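Local structure of bacterial leucyl aminopeptidase (Legionella pneumophila, 6ESL) at residues B[136-140]-B[224-228]; B[203-209]-B[278-284]; B[216-222]-B[362-368]; B[244-248]-B[387-393]. The protein probably removes amino-terminal residues from peptides as a secreted zinc aminopeptidase of family M28, contributing to nutrient acquisition during intracellular infection of amoebas. Residues are numbered along the deposited sequence.

Contact 1: residues B[136-140]-B[224-228]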
loop_
_atom_site.group_PDB
_atom_site.type_symbol
_atom_site.label_atom_id
_atom_site.label_comp_id
_atom_site.label_asym_id
_atom_site.label_seq_id
_atom_site.Cartn_x
_atom_site.Cartn_y
_atom_site.Cartn_z
ATOM N N THR B 136 -27.974 2.765 19.144
ATOM C CA THR B 136 -27.490 1.380 18.990
ATOM C C THR B 136 -26.392 1.060 19.980
ATOM O O THR B 136 -26.371 0.010 20.644
ATOM C CB THR B 136 -27.039 1.145 17.554
ATOM O OG1 THR B 136 -28.157 1.318 16.688
ATOM C CG2 THR B 136 -26.485 -0.263 17.366
ATOM N N LEU B 137 -25.455 1.970 20.102
ATOM C CA LEU B 137 -24.314 1.843 21.030
ATOM C C LEU B 137 -24.772 1.828 22.509
ATOM O O LEU B 137 -24.254 1.077 23.374
ATOM C CB LEU B 137 -23.327 2.943 20.757
ATOM C CG LEU B 137 -22.005 2.785 21.510
ATOM C CD1 LEU B 137 -21.291 1.481 21.321
ATOM C CD2 LEU B 137 -21.098 3.887 21.054
ATOM N N THR B 138 -25.767 2.657 22.791
ATOM C CA THR B 138 -26.382 2.635 24.123
ATOM C C THR B 138 -26.890 1.245 24.413
ATOM O O THR B 138 -26.579 0.688 25.443
ATOM C CB THR B 138 -27.452 3.727 24.234
ATOM O OG1 THR B 138 -26.764 4.992 24.105
ATOM C CG2 THR B 138 -28.274 3.656 25.587
ATOM N N HIS B 139 -27.640 0.679 23.495
ATOM C CA HIS B 139 -28.189 -0.660 23.760
ATOM C C HIS B 139 -27.063 -1.695 23.845
ATOM O O HIS B 139 -26.978 -2.492 24.788
ATOM C CB HIS B 139 -29.134 -1.034 22.650
ATOM C CG HIS B 139 -29.869 -2.307 22.934
ATOM N ND1 HIS B 139 -29.323 -3.550 22.649
ATOM C CD2 HIS B 139 -31.044 -2.538 23.573
ATOM C CE1 HIS B 139 -30.155 -4.486 23.074
ATOM N NE2 HIS B 139 -31.202 -3.902 23.618
ATOM N N MET B 140 -26.113 -1.671 22.898
ATOM C CA MET B 140 -25.071 -2.744 22.894
ATOM C C MET B 140 -24.267 -2.685 24.160
ATOM O O MET B 140 -23.998 -3.724 24.741
ATOM C CB MET B 140 -24.135 -2.618 21.694
ATOM C CG MET B 140 -24.787 -3.046 20.400
ATOM S SD MET B 140 -23.598 -3.244 19.043
ATOM C CE MET B 140 -22.726 -4.765 19.457
ATOM N N GLY B 224 -18.373 -2.138 19.947
ATOM C CA GLY B 224 -19.672 -1.510 19.913
ATOM C C GLY B 224 -19.755 -0.442 18.824
ATOM O O GLY B 224 -20.711 -0.365 18.085
ATOM N N SER B 225 -18.704 0.394 18.778
ATOM C CA SER B 225 -18.652 1.528 17.853
ATOM C C SER B 225 -18.743 1.032 16.420
ATOM O O SER B 225 -19.573 1.509 15.650
ATOM C CB SER B 225 -17.387 2.336 18.106
ATOM O OG SER B 225 -16.188 1.568 17.857
ATOM N N GLY B 226 -17.929 0.087 16.034
ATOM C CA GLY B 226 -17.998 -0.389 14.675
ATOM C C GLY B 226 -19.323 -1.064 14.361
ATOM O O GLY B 226 -19.905 -0.864 13.278
ATOM N N SER B 227 -19.754 -1.902 15.293
ATOM C CA SER B 227 -21.055 -2.617 15.136
ATOM C C SER B 227 -22.211 -1.612 14.889
ATOM O O SER B 227 -23.114 -1.858 14.052
ATOM C CB SER B 227 -21.298 -3.406 16.391
ATOM O OG SER B 227 -20.440 -4.496 16.555
ATOM N N SER B 228 -22.127 -0.448 15.551
ATOM C CA SER B 228 -23.165 0.574 15.424
ATOM C C SER B 228 -23.047 1.420 14.214
ATOM O O SER B 228 -24.050 1.803 13.577
ATOM C CB SER B 228 -23.214 1.503 16.652
ATOM O OG SER B 228 -23.366 0.760 17.859
HETATM O O HOH W 1 -26.833 2.290 14.537
#

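Contact 2: residues B[203-209]-B[278-284]. With ZN (zinc ion), chain F.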
loop_
_atom_site.group_PDB
_atom_site.type_symbol
_atom_site.label_atom_id
_atom_site.label_comp_id
_atom_site.label_asym_id
_atom_site.label_seq_id
_atom_site.Cartn_x
_atom_site.Cartn_y
_atom_site.Cartn_z
ATOM N N ALA B 203 -19.714 -10.638 -4.143
ATOM C CA ALA B 203 -20.359 -9.713 -3.200
ATOM C C ALA B 203 -19.415 -8.647 -2.619
ATOM O O ALA B 203 -18.182 -8.783 -2.684
ATOM C CB ALA B 203 -20.976 -10.485 -2.063
ATOM N N ILE B 204 -20.025 -7.702 -1.927
ATOM C CA ILE B 204 -19.340 -6.663 -1.199
ATOM C C ILE B 204 -19.688 -6.922 0.250
ATOM O O ILE B 204 -20.831 -6.997 0.587
ATOM C CB ILE B 204 -19.859 -5.270 -1.549
ATOM C CG1 ILE B 204 -19.522 -4.874 -2.967
ATOM C CG2 ILE B 204 -19.299 -4.233 -0.620
ATOM C CD1 ILE B 204 -18.157 -5.291 -3.435
ATOM N N VAL B 205 -18.706 -7.021 1.119
ATOM C CA VAL B 205 -18.958 -7.317 2.511
ATOM C C VAL B 205 -18.507 -6.214 3.489
ATOM O O VAL B 205 -17.434 -5.729 3.358
ATOM C CB VAL B 205 -18.249 -8.610 2.911
ATOM C CG1 VAL B 205 -18.435 -8.924 4.359
ATOM C CG2 VAL B 205 -18.580 -9.766 2.005
ATOM N N ILE B 206 -19.348 -5.841 4.441
ATOM C CA ILE B 206 -19.036 -4.874 5.456
ATOM C C ILE B 206 -19.216 -5.532 6.785
ATOM O O ILE B 206 -20.276 -5.990 7.079
ATOM C CB ILE B 206 -19.960 -3.657 5.365
ATOM C CG1 ILE B 206 -19.749 -2.900 4.078
ATOM C CG2 ILE B 206 -19.742 -2.711 6.513
ATOM C CD1 ILE B 206 -20.771 -3.201 3.031
ATOM N N GLY B 207 -18.195 -5.518 7.622
ATOM C CA GLY B 207 -18.248 -6.195 8.897
ATOM C C GLY B 207 -17.814 -5.428 10.104
ATOM O O GLY B 207 -17.153 -4.370 9.990
ATOM N N ALA B 208 -18.078 -6.041 11.245
ATOM C CA ALA B 208 -17.682 -5.585 12.584
ATOM C C ALA B 208 -17.838 -6.823 13.492
ATOM O O ALA B 208 -18.541 -7.781 13.101
ATOM C CB ALA B 208 -18.681 -4.487 13.061
ATOM N N HIS B 209 -17.345 -6.785 14.689
ATOM C CA HIS B 209 -17.483 -7.867 15.613
ATOM C C HIS B 209 -18.373 -7.451 16.758
ATOM O O HIS B 209 -18.263 -6.391 17.215
ATOM C CB HIS B 209 -16.162 -8.503 16.033
ATOM C CG HIS B 209 -15.288 -7.702 16.918
ATOM N ND1 HIS B 209 -15.305 -7.803 18.273
ATOM C CD2 HIS B 209 -14.295 -6.840 16.632
ATOM C CE1 HIS B 209 -14.386 -7.019 18.782
ATOM N NE2 HIS B 209 -13.778 -6.420 17.802
ATOM N N LYS B 278 -16.048 -10.146 -3.816
ATOM C CA LYS B 278 -15.170 -9.212 -4.490
ATOM C C LYS B 278 -14.307 -8.397 -3.524
ATOM O O LYS B 278 -13.126 -8.221 -3.750
ATOM C CB LYS B 278 -16.009 -8.213 -5.335
ATOM C CG LYS B 278 -15.100 -7.159 -5.950
ATOM C CD LYS B 278 -15.541 -6.480 -7.223
ATOM C CE LYS B 278 -14.241 -5.980 -7.872
ATOM N NZ LYS B 278 -14.439 -4.992 -8.944
ATOM N N ALA B 279 -14.934 -7.838 -2.471
ATOM C CA ALA B 279 -14.201 -6.961 -1.549
ATOM C C ALA B 279 -14.866 -6.902 -0.161
ATOM O O ALA B 279 -16.120 -6.894 -0.039
ATOM C CB ALA B 279 -14.063 -5.568 -2.133
ATOM N N VAL B 280 -13.997 -6.793 0.855
ATOM C CA VAL B 280 -14.402 -6.787 2.255
ATOM C C VAL B 280 -13.818 -5.552 2.984
ATOM O O VAL B 280 -12.626 -5.214 2.790
ATOM C CB VAL B 280 -13.879 -8.070 2.922
ATOM C CG1 VAL B 280 -14.312 -8.131 4.338
ATOM C CG2 VAL B 280 -14.415 -9.265 2.163
ATOM N N VAL B 281 -14.614 -4.894 3.832
ATOM C CA VAL B 281 -14.074 -3.933 4.761
ATOM C C VAL B 281 -14.453 -4.375 6.182
ATOM O O VAL B 281 -15.548 -5.004 6.404
ATOM C CB VAL B 281 -14.531 -2.478 4.443
ATOM C CG1 VAL B 281 -16.030 -2.337 4.481
ATOM C CG2 VAL B 281 -13.889 -1.420 5.328
ATOM N N GLN B 282 -13.573 -4.075 7.116
ATOM C CA GLN B 282 -13.783 -4.333 8.518
ATOM C C GLN B 282 -13.794 -3.025 9.309
ATOM O O GLN B 282 -12.860 -2.192 9.208
ATOM C CB GLN B 282 -12.695 -5.271 9.028
ATOM C CG GLN B 282 -12.607 -5.525 10.535
ATOM C CD GLN B 282 -13.760 -6.334 11.073
ATOM O OE1 GLN B 282 -14.659 -6.748 10.321
ATOM N NE2 GLN B 282 -13.691 -6.654 12.378
ATOM N N PHE B 283 -14.820 -2.893 10.136
ATOM C CA PHE B 283 -14.934 -1.776 11.118
ATOM C C PHE B 283 -14.761 -2.276 12.534
ATOM O O PHE B 283 -15.703 -2.934 13.114
ATOM C CB PHE B 283 -16.241 -1.031 10.914
ATOM C CG PHE B 283 -16.320 -0.319 9.615
ATOM C CD1 PHE B 283 -15.819 0.991 9.481
ATOM C CD2 PHE B 283 -16.838 -0.916 8.518
ATOM C CE1 PHE B 283 -15.840 1.647 8.251
ATOM C CE2 PHE B 283 -16.917 -0.261 7.324
ATOM C CZ PHE B 283 -16.340 1.007 7.187
ATOM N N ASP B 284 -13.543 -2.068 13.019
ATOM C CA ASP B 284 -13.167 -2.398 14.366
ATOM C C ASP B 284 -12.602 -1.136 14.995
ATOM O O ASP B 284 -11.470 -0.729 14.730
ATOM C CB ASP B 284 -12.110 -3.502 14.375
ATOM C CG ASP B 284 -11.687 -3.892 15.778
ATOM O OD1 ASP B 284 -12.216 -3.304 16.744
ATOM O OD2 ASP B 284 -10.823 -4.784 15.914
HETATM ZN ZN ZN F . -12.004 -5.229 18.127
HETATM O O HOH W 2 -10.121 -4.126 18.304
#

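Contact 3: residues B[216-222]-B[362-368]. With ZN (zinc ion), chain E; ZN (zinc ion), chain F.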
loop_
_atom_site.group_PDB
_atom_site.type_symbol
_atom_site.label_atom_id
_atom_site.label_comp_id
_atom_site.label_asym_id
_atom_site.label_seq_id
_atom_site.Cartn_x
_atom_site.Cartn_y
_atom_site.Cartn_z
ATOM N N ARG B 216 -17.302 -7.518 33.305
ATOM C CA ARG B 216 -18.079 -6.359 32.933
ATOM C C ARG B 216 -17.359 -5.621 31.827
ATOM O O ARG B 216 -16.392 -4.899 32.069
ATOM C CB ARG B 216 -18.179 -5.375 34.097
ATOM C CG ARG B 216 -18.991 -4.129 33.786
ATOM C CD ARG B 216 -20.425 -4.479 33.426
ATOM N NE ARG B 216 -21.214 -3.293 33.104
ATOM C CZ ARG B 216 -21.336 -2.785 31.883
ATOM N NH1 ARG B 216 -20.719 -3.360 30.859
ATOM N NH2 ARG B 216 -22.075 -1.702 31.683
ATOM N N MET B 217 -17.839 -5.807 30.606
ATOM C CA MET B 217 -17.214 -5.170 29.413
ATOM C C MET B 217 -18.250 -4.480 28.574
ATOM O O MET B 217 -18.895 -5.059 27.731
ATOM C CB MET B 217 -16.536 -6.296 28.627
ATOM C CG MET B 217 -15.447 -6.975 29.378
ATOM S SD MET B 217 -13.965 -5.975 29.482
ATOM C CE MET B 217 -13.005 -6.853 30.728
ATOM N N PRO B 218 -18.462 -3.194 28.841
ATOM C CA PRO B 218 -19.338 -2.414 27.943
ATOM C C PRO B 218 -18.898 -2.407 26.467
ATOM O O PRO B 218 -19.718 -2.248 25.574
ATOM C CB PRO B 218 -19.267 -0.978 28.499
ATOM C CG PRO B 218 -18.510 -1.077 29.744
ATOM C CD PRO B 218 -17.764 -2.380 29.832
ATOM N N GLY B 219 -17.624 -2.563 26.228
ATOM C CA GLY B 219 -17.131 -2.655 24.861
ATOM C C GLY B 219 -17.567 -1.581 23.933
ATOM O O GLY B 219 -17.974 -1.846 22.824
ATOM N N ALA B 220 -17.521 -0.338 24.401
ATOM C CA ALA B 220 -18.030 0.727 23.599
ATOM C C ALA B 220 -17.206 0.922 22.311
ATOM O O ALA B 220 -17.734 0.976 21.204
ATOM C CB ALA B 220 -18.109 1.992 24.452
ATOM N N GLY B 221 -15.936 1.208 22.516
ATOM C CA GLY B 221 -14.980 1.362 21.425
ATOM C C GLY B 221 -14.772 0.055 20.704
ATOM O O GLY B 221 -14.980 -0.023 19.469
ATOM N N ASP B 222 -14.415 -0.944 21.483
ATOM C CA ASP B 222 -14.217 -2.247 20.887
ATOM C C ASP B 222 -15.237 -3.264 21.240
ATOM O O ASP B 222 -15.163 -3.865 22.308
ATOM C CB ASP B 222 -12.828 -2.662 21.413
ATOM C CG ASP B 222 -12.283 -3.919 20.796
ATOM O OD1 ASP B 222 -12.751 -4.359 19.718
ATOM O OD2 ASP B 222 -11.359 -4.473 21.414
ATOM N N HIS B 362 -10.605 -3.440 26.232
ATOM C CA HIS B 362 -10.573 -4.687 27.008
ATOM C C HIS B 362 -10.664 -4.487 28.512
ATOM O O HIS B 362 -10.115 -5.228 29.251
ATOM C CB HIS B 362 -9.377 -5.616 26.664
ATOM C CG HIS B 362 -9.274 -5.968 25.231
ATOM N ND1 HIS B 362 -8.098 -6.351 24.651
ATOM C CD2 HIS B 362 -10.199 -6.013 24.263
ATOM C CE1 HIS B 362 -8.302 -6.614 23.387
ATOM N NE2 HIS B 362 -9.571 -6.415 23.124
ATOM N N THR B 363 -11.343 -3.439 28.935
ATOM C CA THR B 363 -11.554 -3.125 30.343
ATOM C C THR B 363 -12.960 -2.625 30.546
ATOM O O THR B 363 -13.648 -2.366 29.610
ATOM C CB THR B 363 -10.634 -2.015 30.904
ATOM O OG1 THR B 363 -11.063 -0.732 30.460
ATOM C CG2 THR B 363 -9.187 -2.220 30.551
ATOM N N SER B 364 -13.387 -2.572 31.794
ATOM C CA SER B 364 -14.694 -1.998 32.133
ATOM C C SER B 364 -14.768 -0.542 31.885
ATOM O O SER B 364 -15.835 -0.034 31.895
ATOM C CB SER B 364 -14.994 -2.198 33.663
ATOM O OG SER B 364 -14.891 -3.588 33.867
ATOM N N SER B 365 -13.667 0.126 31.637
ATOM C CA SER B 365 -13.730 1.564 31.352
ATOM C C SER B 365 -13.920 1.859 29.873
ATOM O O SER B 365 -13.816 3.001 29.494
ATOM C CB SER B 365 -12.440 2.200 31.805
ATOM O OG SER B 365 -12.351 2.178 33.178
ATOM N N ASP B 366 -14.112 0.845 29.036
ATOM C CA ASP B 366 -14.287 1.061 27.621
ATOM C C ASP B 366 -15.729 1.467 27.463
ATOM O O ASP B 366 -16.551 0.745 27.024
ATOM C CB ASP B 366 -13.909 -0.160 26.764
ATOM C CG ASP B 366 -14.096 0.068 25.263
ATOM O OD1 ASP B 366 -14.372 1.173 24.815
ATOM O OD2 ASP B 366 -14.005 -0.874 24.526
ATOM N N LYS B 367 -15.950 2.725 27.802
ATOM C CA LYS B 367 -17.257 3.338 27.817
ATOM C C LYS B 367 -17.537 4.371 26.745
ATOM O O LYS B 367 -16.684 5.080 26.321
ATOM C CB LYS B 367 -17.501 3.983 29.175
ATOM C CG LYS B 367 -17.618 3.013 30.320
ATOM C CD LYS B 367 -17.796 3.711 31.636
ATOM C CE LYS B 367 -17.369 2.823 32.770
ATOM N NZ LYS B 367 -17.403 3.468 34.100
ATOM N N MET B 368 -18.816 4.525 26.481
ATOM C CA MET B 368 -19.375 5.370 25.464
ATOM C C MET B 368 -18.959 6.843 25.577
ATOM O O MET B 368 -18.686 7.504 24.607
ATOM C CB MET B 368 -20.848 5.324 25.711
ATOM C CG MET B 368 -21.449 4.027 25.440
ATOM S SD MET B 368 -23.168 4.076 25.850
ATOM C CE MET B 368 -23.629 5.077 24.504
HETATM ZN ZN ZN E . -10.608 -6.430 20.078
HETATM ZN ZN ZN F . -12.004 -5.229 18.127
HETATM O O HOH W 3 -15.045 -3.546 27.402
HETATM O O HOH W 4 -13.331 -3.332 25.166
HETATM O O HOH W 2 -10.121 -4.126 18.304
#

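Contact 4: residues B[244-248]-B[387-393]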
loop_
_atom_site.group_PDB
_atom_site.type_symbol
_atom_site.label_atom_id
_atom_site.label_comp_id
_atom_site.label_asym_id
_atom_site.label_seq_id
_atom_site.Cartn_x
_atom_site.Cartn_y
_atom_site.Cartn_z
ATOM N N PHE B 244 -28.671 -2.762 -6.915
ATOM C CA PHE B 244 -27.241 -2.759 -7.116
ATOM C C PHE B 244 -26.881 -3.872 -8.066
ATOM O O PHE B 244 -27.703 -4.766 -8.271
ATOM C CB PHE B 244 -26.553 -2.861 -5.747
ATOM C CG PHE B 244 -26.800 -1.640 -4.872
ATOM C CD1 PHE B 244 -26.173 -0.427 -5.160
ATOM C CD2 PHE B 244 -27.652 -1.708 -3.801
ATOM C CE1 PHE B 244 -26.386 0.697 -4.377
ATOM C CE2 PHE B 244 -27.864 -0.594 -3.007
ATOM C CZ PHE B 244 -27.234 0.613 -3.297
ATOM N N LYS B 245 -25.707 -3.800 -8.674
ATOM C CA LYS B 245 -25.175 -4.885 -9.503
ATOM C C LYS B 245 -24.548 -6.057 -8.732
ATOM O O LYS B 245 -24.083 -7.006 -9.359
ATOM C CB LYS B 245 -24.130 -4.333 -10.458
ATOM C CG LYS B 245 -24.757 -3.439 -11.520
ATOM C CD LYS B 245 -23.651 -2.800 -12.351
ATOM C CE LYS B 245 -22.860 -3.828 -13.149
ATOM N NZ LYS B 245 -21.903 -3.046 -14.001
ATOM N N ARG B 246 -24.462 -5.968 -7.391
ATOM C CA ARG B 246 -23.809 -7.009 -6.550
ATOM C C ARG B 246 -24.574 -7.132 -5.253
ATOM O O ARG B 246 -25.138 -6.148 -4.785
ATOM C CB ARG B 246 -22.310 -6.667 -6.224
ATOM C CG ARG B 246 -21.412 -6.477 -7.419
ATOM C CD ARG B 246 -20.076 -5.960 -6.999
ATOM N NE ARG B 246 -19.197 -5.866 -8.159
ATOM C CZ ARG B 246 -18.578 -6.894 -8.761
ATOM N NH1 ARG B 246 -18.743 -8.150 -8.373
ATOM N NH2 ARG B 246 -17.824 -6.702 -9.806
ATOM N N PRO B 247 -24.600 -8.340 -4.661
ATOM C CA PRO B 247 -25.153 -8.418 -3.303
ATOM C C PRO B 247 -24.209 -7.675 -2.312
ATOM O O PRO B 247 -22.968 -7.632 -2.503
ATOM C CB PRO B 247 -25.168 -9.904 -3.013
ATOM C CG PRO B 247 -24.149 -10.496 -3.921
ATOM C CD PRO B 247 -23.946 -9.597 -5.085
ATOM N N ILE B 248 -24.828 -7.116 -1.280
ATOM C CA ILE B 248 -24.148 -6.404 -0.232
ATOM C C ILE B 248 -24.337 -7.147 1.099
ATOM O O ILE B 248 -25.481 -7.232 1.617
ATOM C CB ILE B 248 -24.674 -4.968 -0.102
ATOM C CG1 ILE B 248 -24.339 -4.156 -1.354
ATOM C CG2 ILE B 248 -24.059 -4.277 1.097
ATOM C CD1 ILE B 248 -25.214 -2.901 -1.460
ATOM N N ALA B 387 -20.000 0.667 0.111
ATOM C CA ALA B 387 -21.085 -0.183 -0.404
ATOM C C ALA B 387 -21.593 0.344 -1.741
ATOM O O ALA B 387 -21.584 -0.394 -2.762
ATOM C CB ALA B 387 -22.239 -0.243 0.586
ATOM N N ILE B 388 -21.975 1.606 -1.753
ATOM C CA ILE B 388 -22.622 2.145 -2.955
ATOM C C ILE B 388 -21.642 2.173 -4.127
ATOM O O ILE B 388 -21.991 1.728 -5.208
ATOM C CB ILE B 388 -23.287 3.514 -2.680
ATOM C CG1 ILE B 388 -24.491 3.359 -1.747
ATOM C CG2 ILE B 388 -23.672 4.199 -3.977
ATOM C CD1 ILE B 388 -24.974 4.646 -1.145
ATOM N N GLU B 389 -20.409 2.639 -3.946
ATOM C CA GLU B 389 -19.475 2.639 -5.063
ATOM C C GLU B 389 -19.208 1.251 -5.623
ATOM O O GLU B 389 -19.231 1.079 -6.837
ATOM C CB GLU B 389 -18.096 3.251 -4.711
ATOM C CG GLU B 389 -18.140 4.773 -4.601
ATOM C CD GLU B 389 -18.164 5.481 -5.981
ATOM O OE1 GLU B 389 -17.854 4.787 -7.006
ATOM O OE2 GLU B 389 -18.524 6.714 -6.011
ATOM N N LEU B 390 -18.920 0.273 -4.750
ATOM C CA LEU B 390 -18.451 -1.008 -5.255
ATOM C C LEU B 390 -19.612 -1.926 -5.719
ATOM O O LEU B 390 -19.444 -2.740 -6.633
ATOM C CB LEU B 390 -17.580 -1.692 -4.218
ATOM C CG LEU B 390 -16.276 -0.913 -3.877
ATOM C CD1 LEU B 390 -15.483 -1.641 -2.836
ATOM C CD2 LEU B 390 -15.419 -0.680 -5.092
ATOM N N ALA B 391 -20.771 -1.783 -5.097
ATOM C CA ALA B 391 -21.928 -2.627 -5.412
ATOM C C ALA B 391 -22.643 -2.123 -6.651
ATOM O O ALA B 391 -23.441 -2.867 -7.226
ATOM C CB ALA B 391 -22.887 -2.711 -4.232
ATOM N N SER B 392 -22.363 -0.878 -7.060
ATOM C CA SER B 392 -22.946 -0.300 -8.278
ATOM C C SER B 392 -22.103 -0.566 -9.495
ATOM O O SER B 392 -22.495 -0.145 -10.548
ATOM C CB SER B 392 -23.147 1.215 -8.132
ATOM O OG SER B 392 -23.910 1.525 -6.996
ATOM N N GLU B 393 -20.958 -1.225 -9.365
ATOM C CA GLU B 393 -20.091 -1.610 -10.523
ATOM C C GLU B 393 -19.954 -3.133 -10.736
ATOM O O GLU B 393 -19.285 -3.559 -11.691
ATOM C CB GLU B 393 -18.672 -1.034 -10.383
ATOM C CG GLU B 393 -18.602 0.474 -10.391
ATOM C CD GLU B 393 -19.057 1.104 -11.690
ATOM O OE1 GLU B 393 -20.228 1.547 -11.750
ATOM O OE2 GLU B 393 -18.223 1.167 -12.632
ATOM O OXT GLU B 393 -20.470 -3.959 -9.973
HETATM O O HOH W 5 -17.098 -3.323 -7.649
#

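Contact 1: residues B[136-140]-B[224-228]
Ser228, Leu137 and Met140 carry most of this buried helix-helix contact. Ser228 points its CB toward the other helix, where its OG lies 3.3 Å from Thr136 CG2. A hydroxyl can sit in so apolar a seam because Ser228 OG donates to Gly224 O at 2.9 Å, one turn back in its own helix. Leu137 reaches across with its end, its CD1 3.5 Å from Gly224 C. A side chain on Gly224 would clash with that methyl, so glycine leaves the hollow that leucine fills. Met140, long and flexible, lays SD 3.5 Å from Ser227 CB. At the margin a water joins Thr136 OG1 (2.7 Å) to Ser228 O (3.0 Å), while Thr136 OG1 also hydrogen-bonds to Asn132. Gly224 and the serines offer a shallow surface into which Leu137 and Met140 fit; the short axes pass 9.1 Å apart at 134°. Packing of large side chains on glycine and serine joins helices 130-142 and 220-239 within the alpha/beta fold of the M28 peptidases.

Contact 2: residues B[203-209]-B[278-284]
Two adjacent parallel strands deliver ligands to the same metal at or just past their C-terminal ends: His209 NE2 lies 2.2 Å from the zinc ion, and Asp284 reaches it with OD1 at 2.4 Å and OD2 at 2.5 Å. A water at 2.2 Å and Asp222 also bind this zinc. The imidazole is steadied on its other side, where His209 ND1 hydrogen-bonds to Asp211. Behind the site the backbones run only 12° from parallel and are joined by hydrogen bonds in the staggered parallel pattern: Val205 N to Ala279 O (2.8 Å), Val281 N to Val205 O (3.0 Å), Gly207 N to Val281 O (3.0 Å) and Phe283 N to Gly207 O (2.8 Å). Beta-branched residues suit these extended backbones, and Ile206 CG1 meets Val281 CG1 at 3.8 Å. On the opposite face Val205 CB packs against Val280 CG2 at 4.0 Å. Gly207 leaves room there for the Gln282 side chain, whose OE1 is 3.4 Å from Gly207 C; its NE2 hydrogen-bonds to Ser334. In the mixed sheet, strand 203-209 is flanked by 248-253 and 277-282. Helix 220-239 covers Ile206, Ala208 and Phe283 through Ile230, while helix 373-391 packs on Ile204 and Val281 through Phe386 and on Phe283 through Ala383.

Contact 3: residues B[216-222]-B[362-368]
The CB of Asp366 leaves sideways, but its extended side chain (chi1 t, chi2 near zero) brings the carboxylate to the first amides of helix 220-239: OD1 accepts from Gly221 N at 2.8 Å and OD2 from Asp222 N at 3.1 Å. Its backbone O takes Ala220 N at 3.0 Å. Aspartate is apt, since one short carboxylate serves two successive amides. Gly219, with positive phi, holds the N-cap position. Asp222, also t, bridges two metals, as in co-catalytic M28 sites: OD1 lies 2.0 Å from the zinc ion that His209 and Asp284 also bind, OD2 2.5 Å from the zinc ion that Glu257 also binds. His362 starts away, but chi1 at m returns its ring, leaving NE2 3.1 Å from Asp222 OD2; ND1 hydrogen-bonds to Asp65 of the second subunit. Met217, folded m,m, brings SD to 3.6 Å from Thr363 O, and Ser364 in m donates OG to Arg216 O at 2.7 Å. Loop 362-368 thus covers the beginning of helix 220-239, while Met368 packs on helix 130-142.

Contact 4: residues B[244-248]-B[387-393]
Ala391 lies at the apolar centre, its CB 3.5 Å from Ile248 CG1 and 4.0 Å from Phe244 CB. A methyl is small enough to let the loop 244-248 come close, and the bulky neighbours fill the space about it: Ile248 CG2 reaches Ala387 CB at 4.5 Å, and Phe244 CZ meets Ile388 CG1 at 4.2 Å. Moving outward, the end of the helix exposes carbonyls to the loop, and Ala391 O accepts a weak hydrogen bond from Lys245 N at 2.8 Å. Ser392 occupies the next position, where its OG satisfies itself on Ile388 O at 2.6 Å. At the polar edge stands the chain terminus. Arg246 forms a salt bridge with the terminal carboxylate, NE to Glu393 OXT at 2.9 Å, and its NH1 hydrogen-bonds to Pro202 O. A water links Leu390 O (2.6 Å) with Arg246 NE (3.3 Å, weak). Lys245 NZ stays 4.4 Å from Glu393 OXT, too far for a salt bridge, while the side chain of Glu393 hydrogen-bonds to His117. A C-terminal helix laid through small and branched residues against the loop leading into strand 248-253 and its first residue, Ile248, is characteristic of helix-on-sheet packing in alpha/beta proteins.

In the fold
Contacts 1 and 2 are both buried; contact 2 lies nearest the chain centre, its centre about 5 Å away, and relies on sheet hydrogen bonds and aliphatic packing. Contact 1 instead packs Leu137 and Met140 of one helix against glycine and serines of the other, with one bridging water. Contact 3 is partly exposed and largely polar, while contact 4 grades from a buried apolar middle to a charged rim. Contacts 1 and 3 share helix 220-239, which follows strand 203-209 of contact 2; contacts 2 and 3 also share a zinc ion and its water. Contact 4 adjoins contact 2, with Ile204 N 3.0 Å from Pro247 O, yet lies about 33 Å, centre to centre, from contact 3.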